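Local coordinates for beta-galactosidase (PDB 4CUA), which hydrolyses terminal beta-galactosides as a multidomain pneumococcal enzyme, here represented by its carbohydrate-binding module, which probably recognises galactose-containing glycans, at residues K93-E98 against N146-D151; A126-V131 against T155-I160. All coordinates share one frame; numbering follows the deposited sequence.

In the fold
Both contacts join strands that are not paired with each other, and strand 94-100 links them. It pairs antiparallel with strand 128-130 and with strand 157-163, so it runs between the two segments of contact 2. Both contacts are buried, with Y95 in contact 1 and R159 in contact 2 partly exposed; their chemistry differs. In contact 1, strand 145-155 meets strand 94-100 through I97 and aromatic rings, without hydrogen bonds across. Contact 2 is more polar: W128 and R159 stack on each other, and a small diol reaches the arginine. The contact centres lie about 11 Å apart. The salt bridge from E98 to R159 and the probable backbone hydrogen bond from V131 N to I97 O tie them together.

Contact 1 of 2, residues K93-E98 against N146-D151; sequences KSYVIE and NHFSFD
The CG atom of Y95 stands between its backbone N and carbonyl carbon (chi1 64°), and F148 has its CG beside the backbone N (chi1 -56°). These rotations bring the two rings together as an offset edge-to-face pair. The edge of F148 turns to the face of Y95. The ring centroids are 5.4 Å apart and the planes make 62°. The phenol oxygen joins in: Y95 OH lies 3.6 Å from F148 CE1, at the edge of the phenylalanine ring and near its plane. I97 uses a different part of F148. Its CD1 sits over one face, offset toward the rim, and is 3.6 Å from F148 CG. This is a CH-pi contact.

The strands 94-98 and 146-151 belong to a galactose-binding-like domain, a beta-sandwich family. Here they are not paired; their axes are 10.1 Å apart at closest approach. Side chains fill the gap and form part of the hydrophobic interior. The second branch of I97 extends this packing along strand 145-155. I97 CG2 meets F150 CE2 at 4.2 Å. L79 and V81 of strand 70-83 add to it, packing on I97 and F148 respectively. A136, in a loop, touches both Y95 and F148.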
loop_
_atom_site.group_PDB
_atom_site.type_symbol
_atom_site.label_atom_id
_atom_site.label_comp_id
_atom_site.label_asym_id
_atom_site.label_seq_id
_atom_site.Cartn_x
_atom_site.Cartn_y
_atom_site.Cartn_z
ATOM N N LYS A 93 10.936 -6.866 7.115
ATOM C CA LYS A 93 12.400 -6.845 7.123
ATOM C C LYS A 93 12.979 -6.295 5.827
ATOM O O LYS A 93 14.128 -5.880 5.835
ATOM C CB LYS A 93 12.957 -8.261 7.384
ATOM C CG LYS A 93 12.694 -9.288 6.304
ATOM C CD LYS A 93 13.409 -10.620 6.624
ATOM C CE LYS A 93 13.120 -11.676 5.589
ATOM N NZ LYS A 93 13.978 -12.904 5.918
ATOM N N SER A 94 12.264 -6.321 4.717
ATOM C CA SER A 94 12.742 -5.783 3.484
ATOM C C SER A 94 11.545 -5.322 2.669
ATOM O O SER A 94 10.420 -5.777 2.926
ATOM C CB SER A 94 13.571 -6.850 2.730
ATOM O OG SER A 94 12.765 -7.905 2.224
ATOM N N TYR A 95 11.764 -4.422 1.736
ATOM C CA TYR A 95 10.703 -3.898 0.873
ATOM C C TYR A 95 11.238 -3.281 -0.385
ATOM O O TYR A 95 12.435 -2.954 -0.506
ATOM C CB TYR A 95 9.868 -2.813 1.640
ATOM C CG TYR A 95 10.748 -1.613 1.985
ATOM C CD1 TYR A 95 11.492 -1.580 3.128
ATOM C CD2 TYR A 95 10.816 -0.537 1.139
ATOM C CE1 TYR A 95 12.347 -0.500 3.421
ATOM C CE2 TYR A 95 11.666 0.528 1.426
ATOM C CZ TYR A 95 12.386 0.531 2.573
ATOM O OH TYR A 95 13.255 1.618 2.824
ATOM N N VAL A 96 10.380 -3.124 -1.349
ATOM C CA VAL A 96 10.650 -2.408 -2.563
ATOM C C VAL A 96 9.423 -1.560 -2.845
ATOM O O VAL A 96 8.291 -2.045 -2.787
ATOM C CB VAL A 96 10.824 -3.327 -3.766
ATOM C CG1 VAL A 96 11.016 -2.549 -5.047
ATOM C CG2 VAL A 96 12.011 -4.237 -3.494
ATOM N N ILE A 97 9.629 -0.293 -3.164
ATOM C CA ILE A 97 8.555 0.574 -3.627
ATOM C C ILE A 97 8.572 0.667 -5.150
ATOM O O ILE A 97 9.646 0.923 -5.768
ATOM C CB ILE A 97 8.643 1.989 -2.990
ATOM C CG1 ILE A 97 8.554 1.893 -1.477
ATOM C CG2 ILE A 97 7.589 2.917 -3.549
ATOM C CD1 ILE A 97 8.889 3.141 -0.712
ATOM N N GLU A 98 7.425 0.455 -5.768
ATOM C CA GLU A 98 7.288 0.257 -7.211
ATOM C C GLU A 98 6.165 1.068 -7.764
ATOM O O GLU A 98 5.215 1.359 -7.034
ATOM C CB GLU A 98 7.021 -1.248 -7.478
ATOM C CG GLU A 98 8.222 -2.084 -7.121
ATOM C CD GLU A 98 7.973 -3.590 -7.121
ATOM O OE1 GLU A 98 6.933 -4.081 -6.626
ATOM O OE2 GLU A 98 8.864 -4.292 -7.614
ATOM N N ASN A 146 6.076 6.426 8.522
ATOM C CA ASN A 146 7.447 6.314 7.972
ATOM C C ASN A 146 7.411 6.935 6.599
ATOM O O ASN A 146 6.634 6.543 5.752
ATOM C CB ASN A 146 7.850 4.828 7.829
ATOM C CG ASN A 146 8.163 4.162 9.150
ATOM O OD1 ASN A 146 9.266 3.667 9.343
ATOM N ND2 ASN A 146 7.208 4.130 10.105
ATOM N N HIS A 147 8.266 7.932 6.356
ATOM C CA HIS A 147 8.181 8.719 5.133
ATOM C C HIS A 147 9.245 8.333 4.113
ATOM O O HIS A 147 10.393 8.174 4.473
ATOM C CB HIS A 147 8.373 10.202 5.506
ATOM C CG HIS A 147 7.378 10.686 6.474
ATOM N ND1 HIS A 147 6.068 10.844 6.147
ATOM C CD2 HIS A 147 7.483 10.983 7.776
ATOM C CE1 HIS A 147 5.391 11.256 7.206
ATOM N NE2 HIS A 147 6.231 11.375 8.197
ATOM N N PHE A 148 8.797 8.168 2.893
ATOM C CA PHE A 148 9.596 7.839 1.719
ATOM C C PHE A 148 9.420 8.898 0.648
ATOM O O PHE A 148 8.357 9.476 0.491
ATOM C CB PHE A 148 9.126 6.488 1.113
ATOM C CG PHE A 148 9.140 5.349 2.073
ATOM C CD1 PHE A 148 10.271 4.608 2.333
ATOM C CD2 PHE A 148 7.967 5.000 2.745
ATOM C CE1 PHE A 148 10.258 3.543 3.228
ATOM C CE2 PHE A 148 7.960 3.931 3.628
ATOM C CZ PHE A 148 9.093 3.186 3.869
ATOM N N SER A 149 10.530 9.214 -0.052
ATOM C CA SER A 149 10.476 10.112 -1.187
ATOM C C SER A 149 11.392 9.543 -2.277
ATOM O O SER A 149 12.305 8.774 -1.974
ATOM C CB SER A 149 10.843 11.545 -0.803
ATOM O OG SER A 149 12.171 11.657 -0.365
ATOM N N PHE A 150 11.046 9.875 -3.489
ATOM C CA PHE A 150 11.680 9.301 -4.667
ATOM C C PHE A 150 11.419 10.191 -5.857
ATOM O O PHE A 150 10.646 11.168 -5.845
ATOM C CB PHE A 150 11.200 7.836 -4.894
ATOM C CG PHE A 150 9.730 7.648 -4.746
ATOM C CD1 PHE A 150 8.885 7.939 -5.765
ATOM C CD2 PHE A 150 9.202 7.176 -3.521
ATOM C CE1 PHE A 150 7.493 7.800 -5.640
ATOM C CE2 PHE A 150 7.826 7.057 -3.382
ATOM C CZ PHE A 150 6.987 7.375 -4.413
ATOM N N ASP A 151 12.138 9.911 -6.954
ATOM C CA ASP A 151 11.926 10.693 -8.141
ATOM C C ASP A 151 10.469 10.658 -8.606
ATOM O O ASP A 151 9.841 9.612 -8.663
ATOM C CB ASP A 151 12.824 10.185 -9.275
ATOM C CG ASP A 151 14.306 10.393 -9.020
ATOM O OD1 ASP A 151 14.739 11.354 -8.305
ATOM O OD2 ASP A 151 15.078 9.530 -9.515
#

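Contact 2 of 2, residues A126-V131 against T155-I160; sequences ANWKPV and TYAIRI. With EDO (1,2-ethanediol), chain E.
R159 lays its guanidinium flat on the indole of W128, a cation-pi stack within a galactose-binding-like domain. The planes are 11° apart. R159 CZ lies 3.5 Å from the centroid of the five-membered ring of W128. The aliphatic part of the arginine takes the other ring: R159 CD is 3.7 Å from the centroid of the six-membered ring, over the same face. An extended chain from CG to NE lets R159 span both rings. Farther along the indole, W128 CH2 touches A157 CB at 4.1 Å.

The strands that carry these residues, 128-130 and 157-160, cross at -61°. Each pairs with strand 94-100. From that strand E98 forms a salt bridge with R159 NE and also packs on W128. Such a carboxylate probably helps to balance the arginine's charge. W128 NE1 and R159 NH1 are both donors and do not bond to each other. The indole N-H goes to the backbone O of F122, and the F122 ring also meets W128. A 1,2-ethanediol, probably from the crystallisation liquor, sits at the guanidinium edge and also bonds to S60 and N123. R159 NH1 donates to its O2 at 2.7 Å, with an N-H...O angle of 145°.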
loop_
_atom_site.group_PDB
_atom_site.type_symbol
_atom_site.label_atom_id
_atom_site.label_comp_id
_atom_site.label_asym_id
_atom_site.label_seq_id
_atom_site.Cartn_x
_atom_site.Cartn_y
_atom_site.Cartn_z
ATOM N N ALA A 126 6.288 -7.498 -15.060
ATOM C CA ALA A 126 6.648 -6.591 -16.168
ATOM C C ALA A 126 5.919 -5.252 -16.134
ATOM O O ALA A 126 6.273 -4.292 -16.833
ATOM C CB ALA A 126 6.468 -7.255 -17.526
ATOM N N ASN A 127 4.853 -5.170 -15.335
ATOM C CA ASN A 127 4.073 -3.961 -15.285
ATOM C C ASN A 127 4.503 -2.985 -14.178
ATOM O O ASN A 127 3.831 -1.951 -14.044
ATOM C CB ASN A 127 2.588 -4.344 -15.125
ATOM C CG ASN A 127 2.008 -4.933 -16.381
ATOM O OD1 ASN A 127 2.454 -4.597 -17.481
ATOM N ND2 ASN A 127 0.983 -5.783 -16.255
ATOM N N TRP A 128 5.552 -3.329 -13.460
ATOM C CA TRP A 128 6.095 -2.542 -12.385
ATOM C C TRP A 128 7.572 -2.210 -12.587
ATOM O O TRP A 128 8.341 -3.042 -13.089
ATOM C CB TRP A 128 5.985 -3.290 -11.085
ATOM C CG TRP A 128 4.546 -3.566 -10.726
ATOM C CD1 TRP A 128 3.866 -4.701 -10.946
ATOM C CD2 TRP A 128 3.635 -2.671 -10.067
ATOM N NE1 TRP A 128 2.548 -4.583 -10.544
ATOM C CE2 TRP A 128 2.415 -3.347 -9.950
ATOM C CE3 TRP A 128 3.747 -1.393 -9.577
ATOM C CZ2 TRP A 128 1.266 -2.756 -9.389
ATOM C CZ3 TRP A 128 2.607 -0.794 -8.978
ATOM C CH2 TRP A 128 1.403 -1.506 -8.885
ATOM N N LYS A 129 7.953 -0.997 -12.173
ATOM C CA LYS A 129 9.357 -0.696 -12.016
ATOM C C LYS A 129 9.620 -0.115 -10.649
ATOM O O LYS A 129 8.673 0.511 -10.053
ATOM C CB LYS A 129 9.819 0.350 -13.040
ATOM C CG LYS A 129 9.822 -0.168 -14.484
ATOM C CD LYS A 129 10.590 0.802 -15.365
ATOM C CE LYS A 129 10.541 0.296 -16.794
ATOM N NZ LYS A 129 11.157 1.299 -17.696
ATOM N N PRO A 130 10.830 -0.277 -10.125
ATOM C CA PRO A 130 11.146 0.311 -8.842
ATOM C C PRO A 130 11.330 1.816 -8.902
ATOM O O PRO A 130 11.774 2.322 -9.907
ATOM C CB PRO A 130 12.438 -0.343 -8.422
ATOM C CG PRO A 130 13.118 -0.622 -9.749
ATOM C CD PRO A 130 12.028 -0.978 -10.697
ATOM N N VAL A 131 10.897 2.527 -7.864
ATOM C CA VAL A 131 11.162 3.937 -7.787
ATOM C C VAL A 131 12.704 4.167 -7.761
ATOM O O VAL A 131 13.484 3.327 -7.353
ATOM C CB VAL A 131 10.432 4.588 -6.605
ATOM C CG1 VAL A 131 8.942 4.407 -6.848
ATOM C CG2 VAL A 131 10.952 4.118 -5.255
ATOM N N THR A 155 1.882 7.916 -12.856
ATOM C CA THR A 155 1.497 6.504 -12.771
ATOM C C THR A 155 0.053 6.375 -12.288
ATOM O O THR A 155 -0.462 7.235 -11.542
ATOM C CB THR A 155 2.451 5.739 -11.851
ATOM O OG1 THR A 155 2.134 4.336 -11.926
ATOM C CG2 THR A 155 2.321 6.208 -10.445
ATOM N N TYR A 156 -0.578 5.262 -12.688
ATOM C CA TYR A 156 -1.898 4.882 -12.149
ATOM C C TYR A 156 -1.806 4.310 -10.730
ATOM O O TYR A 156 -2.826 4.314 -10.030
ATOM C CB TYR A 156 -2.572 3.845 -13.032
ATOM C CG TYR A 156 -3.053 4.399 -14.326
ATOM C CD1 TYR A 156 -4.146 5.238 -14.367
ATOM C CD2 TYR A 156 -2.523 3.966 -15.548
ATOM C CE1 TYR A 156 -4.654 5.726 -15.567
ATOM C CE2 TYR A 156 -3.046 4.451 -16.731
ATOM C CZ TYR A 156 -4.079 5.345 -16.728
ATOM O OH TYR A 156 -4.593 5.781 -17.962
ATOM N N ALA A 157 -0.643 3.830 -10.310
ATOM C CA ALA A 157 -0.547 3.110 -9.016
ATOM C C ALA A 157 0.839 3.027 -8.509
ATOM O O ALA A 157 1.792 2.890 -9.288
ATOM C CB ALA A 157 -1.116 1.715 -9.168
ATOM N N ILE A 158 1.009 3.104 -7.207
ATOM C CA ILE A 158 2.221 2.689 -6.596
ATOM C C ILE A 158 1.888 1.633 -5.589
ATOM O O ILE A 158 0.744 1.582 -5.127
ATOM C CB ILE A 158 3.084 3.840 -6.019
ATOM C CG1 ILE A 158 2.384 4.457 -4.798
ATOM C CG2 ILE A 158 3.396 4.823 -7.151
ATOM C CD1 ILE A 158 3.313 5.182 -3.859
ATOM N N ARG A 159 2.877 0.835 -5.271
ATOM C CA ARG A 159 2.774 -0.157 -4.216
ATOM C C ARG A 159 4.080 -0.337 -3.478
ATOM O O ARG A 159 5.182 0.003 -3.983
ATOM C CB ARG A 159 2.291 -1.511 -4.716
ATOM C CG ARG A 159 3.324 -2.319 -5.504
ATOM C CD ARG A 159 2.658 -3.543 -6.118
ATOM N NE ARG A 159 3.702 -4.351 -6.749
ATOM C CZ ARG A 159 3.414 -5.482 -7.406
ATOM N NH1 ARG A 159 2.171 -5.945 -7.446
ATOM N NH2 ARG A 159 4.403 -6.144 -7.964
ATOM N N ILE A 160 3.974 -0.824 -2.261
ATOM C CA ILE A 160 5.084 -1.218 -1.460
ATOM C C ILE A 160 4.981 -2.746 -1.253
ATOM O O ILE A 160 4.033 -3.242 -0.746
ATOM C CB ILE A 160 5.256 -0.355 -0.172
ATOM C CG1 ILE A 160 6.489 -0.751 0.572
ATOM C CG2 ILE A 160 4.002 -0.426 0.718
ATOM C CD1 ILE A 160 6.847 0.104 1.772
HETATM C C1 EDO E . -0.334 -7.698 -6.771
HETATM O O1 EDO E . -1.222 -8.698 -6.577
HETATM C C2 EDO E . -0.984 -6.413 -6.110
HETATM O O2 EDO E . 0.003 -5.580 -5.795
#